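Local coordinates for TnpArep for protein (Escherichia coli, PDB 4ER8) that cleaves and recombines bacterial interspersed mosaic elements, binding their repetitive extragenic palindrome sequences as a tyrosine transposase, at residues H86-L90 with K91-Q95; H101-N105 with T106-R110; N119-H123 with G124-Q128. One frame throughout, in Å; residues are numbered along the deposited sequence.

All three contacts are local and lie at the surface, each turning the chain at an end of a helix, and they illustrate how such turns can be put to different uses. Interaction 1 follows the C-terminal end of helix 73-87, and interactions 2 and 3 share helix 106-122, one at its start and the other at its end. Their chemistry differs accordingly. Interaction 1 joins an apolar turn to a glutamine that reads a guanine; interaction 2 is polar, built round a histidine and an aspartate next to two bases; interaction 3 is a backbone-capped helix end whose side chains reach the nickel ion.

Interaction 1: residues H86-L90 with K91-Q95; sequences HACGL and KNIWQ. With nucleotides of chain B.
L90 and I93 meet as the chain turns back after helix 73-87, with L90 CB 3.8 Å from I93 CG2. The other branch of I93 runs a different way: its CG1 sits between the backbone N and the carbonyl carbon (chi1 62°), which carries CD1 to within 4.3 Å of C88 SG. One isoleucine thus touches both ends of the turn, and F84 and T85 of helix 73-87 and L27 also pack on it. G89, at positive phi, makes the bend between them, its N bonded to H86 O at 2.9 Å, and the bent chain of K91 brings CE to 3.6 Å from G89 O. Beyond the turn, I93 CG1 lies over one face of the W94 ring, offset toward its rim; W94 NE1 is bonded to K81 O. The backbone of Q95 is bonded to N19, and Q95 O takes a bond from K81 NZ. From there the extended side chain lays Q95 CD over the face of the DA3 base of chain B, 3.5 Å from DA3 C2. Q95 NE2 donates to N3 of DG4 of chain B at 3.0 Å, nearly straight at 170°. DG4 N2 in turn donates to Q95 OE1 at 3.1 Å. A donor and an acceptor on one amide thus match the minor-groove edge of a guanine, consistent with sequence-specific reading of the DNA.

Interaction 2: residues H101-N105 with T106-R110; sequences HAIRN and TKDYR. With nucleotides of chain B.
Two polar partners meet the H101 ring at its edge. D108 OD2 lies in the ring plane, 2.9 Å from H101 NE2 in an almost straight bond (173°), and the carboxylate is turned nearly perpendicular to the imidazole. At the other ring nitrogen, H101 ND1 donates to O4 of DT2 of chain B at 2.7 Å. The ring spans this gap because H101 CG stands anti to the backbone N (chi1 164°). Next to the histidine, A102 N donates to O6 of DG1 of chain B at 2.9 Å. H112 brings its own ring against the imidazole, and H101 CE1 lies 3.5 Å above one face of the R104 guanidinium, offset toward its rim. R104 NH1 makes a rather long salt bridge of 3.4 Å with D108 OD2, so one carboxylate oxygen serves both basic groups. The aspartate and the two donor bonds would favour a protonated imidazole, while the nearby guanidinium would probably work against it. The setting is the link from strand 99-102, an outer strand of the four-stranded antiparallel sheet, into helix 106-122. N105 is the N-cap residue, and Y109 N closes the first turn on N105 O at 3.1 Å, while I103 CG2 packs against Y109 CB at 3.8 Å; the phenol end of Y109 is bonded to N51. An alanine in place of H101 would remove both ring donors and would probably leave DT2 O4 without this partner and the D108 carboxylate freer to turn.

Interaction 3: residues N119-H123 with G124-Q128; sequences NPVKH and GWVKQ. With NI (nickel (II) ion), chain C.
Helix 106-122 ends where G124, at positive phi (91°), turns its N back to V121 O at 2.9 Å, while P120 O receives two weak bonds, from W125 N at 3.0 Å and from V126 N. Side chains follow the same wrap. V121 has CG1 anti to the backbone N (chi1 163°), which puts CG2 beside that N, where V121 CG2 meets V126 CG2 at 3.7 Å; the two valines cross at about a right angle, and P120 CB touches that same V126 methyl at 3.9 Å. Nearby, W125 CD1 rests against H123 CB at 3.6 Å, and H123 O stands over one face of the indole, toward its rim. W132, L56 and P57 also pack on W125. Held in this way at its root, H123 directs its imidazole away from the turn to the nickel ion, which NE2 of H123 binds at 2.0 Å. One helical turn earlier, N119 OD1 binds the same ion at 2.2 Å and lies in the plane of the H123 ring. K122 NZ forms a salt bridge with D156 and a hydrogen bond with T155. The backbone pattern is a Schellman motif, and it borders the metal site of an HUH nuclease: H59 and H61 of strand 59-65 form the HUH pair, joined by N119 and H123 from the end of helix 106-122 and by E161.

Interaction 1: residues H86-L90 with K91-Q95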
loop_
_atom_site.group_PDB
_atom_site.type_symbol
_atom_site.label_atom_id
_atom_site.label_comp_id
_atom_site.label_asym_id
_atom_site.label_seq_id
_atom_site.Cartn_x
_atom_site.Cartn_y
_atom_site.Cartn_z
ATOM N N HIS A 86 14.877 6.823 -7.996
ATOM C CA HIS A 86 15.689 6.970 -9.206
ATOM C C HIS A 86 14.926 7.723 -10.282
ATOM O O HIS A 86 15.358 8.797 -10.722
ATOM C CB HIS A 86 16.101 5.584 -9.735
ATOM C CG HIS A 86 17.096 5.627 -10.855
ATOM N ND1 HIS A 86 18.213 6.440 -10.832
ATOM C CD2 HIS A 86 17.156 4.933 -12.022
ATOM C CE1 HIS A 86 18.909 6.256 -11.943
ATOM N NE2 HIS A 86 18.291 5.347 -12.681
ATOM N N ALA A 87 13.784 7.155 -10.671
ATOM C CA ALA A 87 12.959 7.683 -11.749
ATOM C C ALA A 87 12.649 9.182 -11.632
ATOM O O ALA A 87 12.722 9.903 -12.626
ATOM C CB ALA A 87 11.684 6.876 -11.885
ATOM N N CYS A 88 12.322 9.660 -10.440
ATOM C CA CYS A 88 11.970 11.069 -10.307
ATOM C C CYS A 88 13.149 11.904 -9.839
ATOM O O CYS A 88 13.012 13.107 -9.609
ATOM C CB CYS A 88 10.788 11.250 -9.367
ATOM S SG CYS A 88 11.099 10.609 -7.727
ATOM N N GLY A 89 14.295 11.244 -9.691
ATOM C CA GLY A 89 15.565 11.896 -9.373
ATOM C C GLY A 89 15.584 12.740 -8.111
ATOM O O GLY A 89 16.522 13.517 -7.903
ATOM N N LEU A 90 14.558 12.603 -7.270
ATOM C CA LEU A 90 14.502 13.340 -5.995
ATOM C C LEU A 90 15.204 12.545 -4.898
ATOM O O LEU A 90 15.329 11.323 -5.002
ATOM C CB LEU A 90 13.059 13.712 -5.629
ATOM C CG LEU A 90 12.549 15.103 -6.066
ATOM C CD1 LEU A 90 12.721 15.329 -7.562
ATOM C CD2 LEU A 90 11.103 15.368 -5.671
ATOM N N LYS A 91 15.711 13.222 -3.876
ATOM C CA LYS A 91 16.523 12.525 -2.868
ATOM C C LYS A 91 15.801 12.539 -1.547
ATOM O O LYS A 91 15.170 13.556 -1.208
ATOM C CB LYS A 91 17.901 13.186 -2.677
ATOM C CG LYS A 91 18.838 13.100 -3.879
ATOM C CD LYS A 91 18.818 14.398 -4.723
ATOM C CE LYS A 91 19.508 14.200 -6.081
ATOM N NZ LYS A 91 20.845 13.523 -5.956
ATOM N N ASN A 92 15.889 11.415 -0.815
ATOM C CA ASN A 92 15.383 11.335 0.559
ATOM C C ASN A 92 13.883 11.663 0.713
ATOM O O ASN A 92 13.469 12.380 1.622
ATOM C CB ASN A 92 16.216 12.246 1.473
ATOM C CG ASN A 92 15.762 12.183 2.921
ATOM O OD1 ASN A 92 15.357 11.115 3.412
ATOM N ND2 ASN A 92 15.806 13.330 3.618
ATOM N N ILE A 93 13.065 11.126 -0.175
ATOM C CA ILE A 93 11.629 11.393 -0.110
ATOM C C ILE A 93 10.848 10.491 0.856
ATOM O O ILE A 93 9.835 10.916 1.390
ATOM C CB ILE A 93 10.991 11.288 -1.503
ATOM C CG1 ILE A 93 11.151 9.855 -2.066
ATOM C CG2 ILE A 93 11.581 12.377 -2.412
ATOM C CD1 ILE A 93 10.687 9.663 -3.515
ATOM N N TRP A 94 11.325 9.260 1.060
ATOM C CA TRP A 94 10.609 8.229 1.821
ATOM C C TRP A 94 10.705 8.352 3.325
ATOM O O TRP A 94 11.782 8.572 3.839
ATOM C CB TRP A 94 11.184 6.859 1.444
ATOM C CG TRP A 94 10.914 6.530 -0.005
ATOM C CD1 TRP A 94 11.837 6.401 -1.018
ATOM C CD2 TRP A 94 9.625 6.342 -0.611
ATOM N NE1 TRP A 94 11.190 6.139 -2.215
ATOM C CE2 TRP A 94 9.839 6.089 -1.987
ATOM C CE3 TRP A 94 8.313 6.352 -0.119
ATOM C CZ2 TRP A 94 8.789 5.843 -2.877
ATOM C CZ3 TRP A 94 7.261 6.104 -1.001
ATOM C CH2 TRP A 94 7.507 5.859 -2.368
ATOM N N GLN A 95 9.612 8.146 4.052
ATOM C CA GLN A 95 9.803 7.741 5.447
ATOM C C GLN A 95 10.606 6.418 5.459
ATOM O O GLN A 95 10.280 5.468 4.757
ATOM C CB GLN A 95 8.504 7.639 6.259
ATOM C CG GLN A 95 8.631 6.733 7.486
ATOM C CD GLN A 95 7.561 6.934 8.514
ATOM O OE1 GLN A 95 6.445 7.324 8.201
ATOM N NE2 GLN A 95 7.882 6.665 9.760
ATOM P P DA B 3 7.959 0.010 17.598
ATOM O OP1 DA B 3 9.324 -0.019 17.069
ATOM O OP2 DA B 3 7.892 0.044 19.062
ATOM O "O5'" DA B 3 6.950 1.118 17.047
ATOM C "C5'" DA B 3 6.718 1.309 15.669
ATOM C "C4'" DA B 3 7.912 2.056 15.055
ATOM O "O4'" DA B 3 7.724 2.201 13.630
ATOM C "C3'" DA B 3 8.212 3.441 15.570
ATOM O "O3'" DA B 3 9.558 3.633 15.388
ATOM C "C2'" DA B 3 7.423 4.309 14.599
ATOM C "C1'" DA B 3 7.663 3.557 13.284
ATOM N N9 DA B 3 6.640 3.574 12.233
ATOM C C8 DA B 3 5.278 3.594 12.360
ATOM N N7 DA B 3 4.649 3.573 11.210
ATOM C C5 DA B 3 5.664 3.550 10.264
ATOM C C6 DA B 3 5.661 3.527 8.847
ATOM N N6 DA B 3 4.550 3.519 8.054
ATOM N N1 DA B 3 6.870 3.470 8.257
ATOM C C2 DA B 3 7.957 3.466 9.013
ATOM N N3 DA B 3 8.074 3.510 10.331
ATOM C C4 DA B 3 6.882 3.535 10.892
ATOM P P DG B 4 10.360 4.907 16.036
ATOM O OP1 DG B 4 11.765 4.462 16.144
ATOM O OP2 DG B 4 9.586 5.433 17.181
ATOM O "O5'" DG B 4 10.398 6.034 14.912
ATOM C "C5'" DG B 4 10.932 5.799 13.637
ATOM C "C4'" DG B 4 10.383 6.862 12.704
ATOM O "O4'" DG B 4 8.940 6.700 12.710
ATOM C "C3'" DG B 4 10.627 8.322 13.103
ATOM O "O3'" DG B 4 10.666 9.081 11.929
ATOM C "C2'" DG B 4 9.363 8.688 13.880
ATOM C "C1'" DG B 4 8.326 7.969 13.026
ATOM N N9 DG B 4 7.027 7.684 13.665
ATOM C C8 DG B 4 6.727 7.666 15.004
ATOM N N7 DG B 4 5.495 7.354 15.285
ATOM C C5 DG B 4 4.928 7.140 14.036
ATOM C C6 DG B 4 3.592 6.751 13.676
ATOM O O6 DG B 4 2.634 6.531 14.457
ATOM N N1 DG B 4 3.399 6.611 12.288
ATOM C C2 DG B 4 4.389 6.797 11.381
ATOM N N2 DG B 4 4.029 6.656 10.102
ATOM N N3 DG B 4 5.642 7.162 11.694
ATOM C C4 DG B 4 5.851 7.318 13.037
#

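Interaction 2: residues H101-N105 with T106-R110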
loop_
_atom_site.group_PDB
_atom_site.type_symbol
_atom_site.label_atom_id
_atom_site.label_comp_id
_atom_site.label_asym_id
_atom_site.label_seq_id
_atom_site.Cartn_x
_atom_site.Cartn_y
_atom_site.Cartn_z
ATOM N N HIS A 101 2.418 -5.691 8.779
ATOM C CA HIS A 101 1.595 -6.504 9.637
ATOM C C HIS A 101 1.120 -7.758 8.929
ATOM O O HIS A 101 0.522 -7.705 7.824
ATOM C CB HIS A 101 0.418 -5.708 10.207
ATOM C CG HIS A 101 -0.668 -6.575 10.779
ATOM N ND1 HIS A 101 -0.617 -7.080 12.065
ATOM C CD2 HIS A 101 -1.816 -7.046 10.229
ATOM C CE1 HIS A 101 -1.689 -7.824 12.279
ATOM N NE2 HIS A 101 -2.441 -7.807 11.187
ATOM N N ALA A 102 1.393 -8.881 9.581
ATOM C CA ALA A 102 1.089 -10.193 9.042
ATOM C C ALA A 102 -0.393 -10.526 9.214
ATOM O O ALA A 102 -0.907 -10.520 10.366
ATOM C CB ALA A 102 1.904 -11.192 9.757
ATOM N N ILE A 103 -1.057 -10.867 8.096
ATOM C CA ILE A 103 -2.447 -11.311 8.141
ATOM C C ILE A 103 -2.611 -12.826 8.241
ATOM O O ILE A 103 -2.351 -13.556 7.294
ATOM C CB ILE A 103 -3.210 -10.830 6.947
ATOM C CG1 ILE A 103 -3.350 -9.325 7.034
ATOM C CG2 ILE A 103 -4.592 -11.479 6.914
ATOM C CD1 ILE A 103 -3.565 -8.707 5.755
ATOM N N ARG A 104 -3.114 -13.272 9.392
ATOM C CA ARG A 104 -3.191 -14.692 9.729
ATOM C C ARG A 104 -4.556 -15.362 9.445
ATOM O O ARG A 104 -4.627 -16.592 9.488
ATOM C CB ARG A 104 -2.823 -14.886 11.209
ATOM C CG ARG A 104 -1.353 -14.569 11.594
ATOM C CD ARG A 104 -0.950 -13.012 11.528
ATOM N NE ARG A 104 -1.306 -12.137 12.682
ATOM C CZ ARG A 104 -2.502 -11.547 12.885
ATOM N NH1 ARG A 104 -3.534 -11.706 12.024
ATOM N NH2 ARG A 104 -2.669 -10.789 13.969
ATOM N N ASN A 105 -5.618 -14.583 9.164
ATOM C CA ASN A 105 -7.001 -15.115 8.957
ATOM C C ASN A 105 -7.866 -14.251 8.059
ATOM O O ASN A 105 -7.623 -13.033 7.943
ATOM C CB ASN A 105 -7.750 -15.274 10.295
ATOM C CG ASN A 105 -8.056 -13.939 10.949
ATOM O OD1 ASN A 105 -7.341 -13.485 11.849
ATOM N ND2 ASN A 105 -9.114 -13.300 10.504
ATOM N N THR A 106 -8.931 -14.846 7.512
ATOM C CA THR A 106 -9.809 -14.136 6.570
ATOM C C THR A 106 -10.447 -12.840 7.046
ATOM O O THR A 106 -10.510 -11.876 6.292
ATOM C CB THR A 106 -10.900 -15.025 6.065
ATOM O OG1 THR A 106 -10.311 -16.236 5.599
ATOM C CG2 THR A 106 -11.621 -14.354 4.881
ATOM N N LYS A 107 -10.940 -12.809 8.277
ATOM C CA LYS A 107 -11.541 -11.587 8.796
ATOM C C LYS A 107 -10.552 -10.454 8.723
ATOM O O LYS A 107 -10.838 -9.447 8.085
ATOM C CB LYS A 107 -12.069 -11.751 10.229
ATOM C CG LYS A 107 -13.411 -12.519 10.289
ATOM C CD LYS A 107 -14.152 -12.369 11.630
ATOM C CE LYS A 107 -14.531 -13.764 12.194
ATOM N NZ LYS A 107 -15.965 -13.863 12.656
ATOM N N ASP A 108 -9.389 -10.635 9.353
ATOM C CA ASP A 108 -8.375 -9.607 9.384
ATOM C C ASP A 108 -8.032 -9.121 7.992
ATOM O O ASP A 108 -7.822 -7.911 7.785
ATOM C CB ASP A 108 -7.128 -10.056 10.119
ATOM C CG ASP A 108 -6.386 -8.890 10.730
ATOM O OD1 ASP A 108 -7.054 -7.893 11.110
ATOM O OD2 ASP A 108 -5.137 -8.950 10.851
ATOM N N TYR A 109 -8.035 -10.047 7.036
ATOM C CA TYR A 109 -7.716 -9.743 5.647
ATOM C C TYR A 109 -8.695 -8.757 5.078
ATOM O O TYR A 109 -8.313 -7.697 4.563
ATOM C CB TYR A 109 -7.726 -11.003 4.817
ATOM C CG TYR A 109 -7.547 -10.801 3.330
ATOM C CD1 TYR A 109 -6.303 -10.506 2.783
ATOM C CD2 TYR A 109 -8.617 -10.973 2.454
ATOM C CE1 TYR A 109 -6.142 -10.339 1.400
ATOM C CE2 TYR A 109 -8.471 -10.816 1.090
ATOM C CZ TYR A 109 -7.226 -10.512 0.574
ATOM O OH TYR A 109 -7.085 -10.372 -0.779
ATOM N N ARG A 110 -9.972 -9.114 5.159
ATOM C CA ARG A 110 -11.037 -8.201 4.755
ATOM C C ARG A 110 -11.018 -6.855 5.492
ATOM O O ARG A 110 -11.237 -5.833 4.837
ATOM C CB ARG A 110 -12.394 -8.848 4.903
ATOM C CG ARG A 110 -12.655 -9.889 3.855
ATOM C CD ARG A 110 -13.586 -10.923 4.441
ATOM N NE ARG A 110 -13.896 -12.036 3.537
ATOM C CZ ARG A 110 -14.987 -12.791 3.661
ATOM N NH1 ARG A 110 -15.848 -12.539 4.640
ATOM N NH2 ARG A 110 -15.217 -13.773 2.810
ATOM O "O5'" DG B 1 1.341 -9.305 19.786
ATOM C "C5'" DG B 1 2.460 -8.965 20.656
ATOM C "C4'" DG B 1 3.682 -8.436 19.930
ATOM O "O4'" DG B 1 3.983 -9.256 18.726
ATOM C "C3'" DG B 1 3.511 -7.017 19.395
ATOM O "O3'" DG B 1 3.627 -6.065 20.418
ATOM C "C2'" DG B 1 4.676 -7.011 18.398
ATOM C "C1'" DG B 1 4.603 -8.415 17.777
ATOM N N9 DG B 1 3.731 -8.558 16.647
ATOM C C8 DG B 1 2.424 -9.003 16.709
ATOM N N7 DG B 1 1.849 -9.033 15.505
ATOM C C5 DG B 1 2.835 -8.631 14.604
ATOM C C6 DG B 1 2.787 -8.524 13.195
ATOM O O6 DG B 1 1.798 -8.769 12.471
ATOM N N1 DG B 1 4.003 -8.079 12.624
ATOM C C2 DG B 1 5.103 -7.795 13.400
ATOM N N2 DG B 1 6.170 -7.366 12.732
ATOM N N3 DG B 1 5.163 -7.902 14.746
ATOM C C4 DG B 1 3.999 -8.319 15.290
ATOM P P DT B 2 3.343 -4.483 20.196
ATOM O OP1 DT B 2 3.648 -3.766 21.468
ATOM O OP2 DT B 2 2.021 -4.277 19.569
ATOM O "O5'" DT B 2 4.474 -4.040 19.174
ATOM C "C5'" DT B 2 5.776 -3.693 19.575
ATOM C "C4'" DT B 2 6.460 -3.242 18.286
ATOM O "O4'" DT B 2 5.973 -4.120 17.231
ATOM C "C3'" DT B 2 6.136 -1.815 17.840
ATOM O "O3'" DT B 2 7.239 -1.334 17.171
ATOM C "C2'" DT B 2 5.079 -2.060 16.784
ATOM C "C1'" DT B 2 5.532 -3.361 16.138
ATOM N N1 DT B 2 4.456 -4.041 15.343
ATOM C C2 DT B 2 4.628 -4.247 13.981
ATOM O O2 DT B 2 5.621 -3.950 13.360
ATOM N N3 DT B 2 3.590 -4.851 13.318
ATOM C C4 DT B 2 2.376 -5.245 13.837
ATOM O O4 DT B 2 1.486 -5.759 13.127
ATOM C C5 DT B 2 2.224 -5.001 15.258
ATOM C C7 DT B 2 0.927 -5.425 15.949
ATOM C C6 DT B 2 3.261 -4.420 15.928
#

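Interaction 3: residues N119-H123 with G124-Q128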
loop_
_atom_site.group_PDB
_atom_site.type_symbol
_atom_site.label_atom_id
_atom_site.label_comp_id
_atom_site.label_asym_id
_atom_site.label_seq_id
_atom_site.Cartn_x
_atom_site.Cartn_y
_atom_site.Cartn_z
ATOM N N ASN A 119 -9.603 4.212 2.615
ATOM C CA ASN A 119 -8.638 5.171 3.082
ATOM C C ASN A 119 -8.794 6.574 2.444
ATOM O O ASN A 119 -8.795 7.595 3.148
ATOM C CB ASN A 119 -7.244 4.629 2.873
ATOM C CG ASN A 119 -6.339 5.029 3.943
ATOM O OD1 ASN A 119 -5.195 5.411 3.698
ATOM N ND2 ASN A 119 -6.832 4.961 5.174
ATOM N N PRO A 120 -8.953 6.622 1.108
ATOM C CA PRO A 120 -9.031 7.961 0.483
ATOM C C PRO A 120 -10.092 8.807 1.158
ATOM O O PRO A 120 -10.008 10.056 1.161
ATOM C CB PRO A 120 -9.410 7.653 -0.946
ATOM C CG PRO A 120 -8.717 6.296 -1.202
ATOM C CD PRO A 120 -8.833 5.533 0.118
ATOM N N VAL A 121 -11.065 8.130 1.771
ATOM C CA VAL A 121 -12.204 8.817 2.378
ATOM C C VAL A 121 -11.808 9.211 3.772
ATOM O O VAL A 121 -11.969 10.352 4.144
ATOM C CB VAL A 121 -13.496 7.951 2.359
ATOM C CG1 VAL A 121 -14.570 8.462 3.327
ATOM C CG2 VAL A 121 -14.038 7.883 0.980
ATOM N N LYS A 122 -11.275 8.282 4.546
ATOM C CA LYS A 122 -10.707 8.642 5.862
ATOM C C LYS A 122 -9.767 9.853 5.775
ATOM O O LYS A 122 -9.726 10.655 6.673
ATOM C CB LYS A 122 -9.965 7.439 6.481
ATOM C CG LYS A 122 -9.217 7.719 7.781
ATOM C CD LYS A 122 -8.246 6.578 8.152
ATOM C CE LYS A 122 -7.695 6.735 9.573
ATOM N NZ LYS A 122 -8.709 6.625 10.685
ATOM N N HIS A 123 -9.030 9.999 4.687
ATOM C CA HIS A 123 -8.034 11.040 4.649
ATOM C C HIS A 123 -8.600 12.378 4.141
ATOM O O HIS A 123 -7.894 13.411 4.138
ATOM C CB HIS A 123 -6.826 10.597 3.834
ATOM C CG HIS A 123 -5.942 9.611 4.539
ATOM N ND1 HIS A 123 -5.284 9.904 5.719
ATOM C CD2 HIS A 123 -5.559 8.354 4.198
ATOM C CE1 HIS A 123 -4.547 8.863 6.081
ATOM N NE2 HIS A 123 -4.700 7.908 5.177
ATOM N N GLY A 124 -9.868 12.349 3.723
ATOM C CA GLY A 124 -10.596 13.558 3.346
ATOM C C GLY A 124 -10.483 13.920 1.881
ATOM O O GLY A 124 -10.969 14.965 1.459
ATOM N N TRP A 125 -9.834 13.070 1.095
ATOM C CA TRP A 125 -9.719 13.327 -0.332
ATOM C C TRP A 125 -11.055 13.244 -1.057
ATOM O O TRP A 125 -11.326 14.065 -1.921
ATOM C CB TRP A 125 -8.691 12.397 -0.993
ATOM C CG TRP A 125 -7.315 12.571 -0.410
ATOM C CD1 TRP A 125 -6.653 11.699 0.412
ATOM C CD2 TRP A 125 -6.447 13.712 -0.562
ATOM N NE1 TRP A 125 -5.428 12.206 0.747
ATOM C CE2 TRP A 125 -5.271 13.438 0.170
ATOM C CE3 TRP A 125 -6.546 14.935 -1.257
ATOM C CZ2 TRP A 125 -4.193 14.353 0.251
ATOM C CZ3 TRP A 125 -5.456 15.850 -1.187
ATOM C CH2 TRP A 125 -4.303 15.542 -0.436
ATOM N N VAL A 126 -11.881 12.252 -0.721
ATOM C CA VAL A 126 -13.138 12.009 -1.450
ATOM C C VAL A 126 -14.283 11.636 -0.508
ATOM O O VAL A 126 -14.051 11.254 0.617
ATOM C CB VAL A 126 -12.979 10.930 -2.558
ATOM C CG1 VAL A 126 -11.951 11.364 -3.617
ATOM C CG2 VAL A 126 -12.606 9.576 -1.963
ATOM N N LYS A 127 -15.528 11.759 -0.951
ATOM C CA LYS A 127 -16.631 11.397 -0.057
ATOM C C LYS A 127 -17.109 9.964 -0.331
ATOM O O LYS A 127 -17.817 9.378 0.484
ATOM C CB LYS A 127 -17.754 12.467 0.006
ATOM C CG LYS A 127 -17.861 13.420 -1.217
ATOM C CD LYS A 127 -16.788 14.582 -1.267
ATOM C CE LYS A 127 -16.405 15.046 -2.744
ATOM N NZ LYS A 127 -15.713 13.983 -3.605
ATOM N N GLN A 128 -16.656 9.410 -1.458
ATOM C CA GLN A 128 -17.067 8.094 -1.929
ATOM C C GLN A 128 -15.898 7.285 -2.484
ATOM O O GLN A 128 -15.156 7.766 -3.332
ATOM C CB GLN A 128 -18.147 8.225 -2.989
ATOM C CG GLN A 128 -19.540 8.417 -2.422
ATOM C CD GLN A 128 -20.213 7.086 -2.057
ATOM O OE1 GLN A 128 -20.938 7.009 -1.053
ATOM N NE2 GLN A 128 -19.978 6.035 -2.869
HETATM NI NI NI C . -3.658 6.177 5.014
#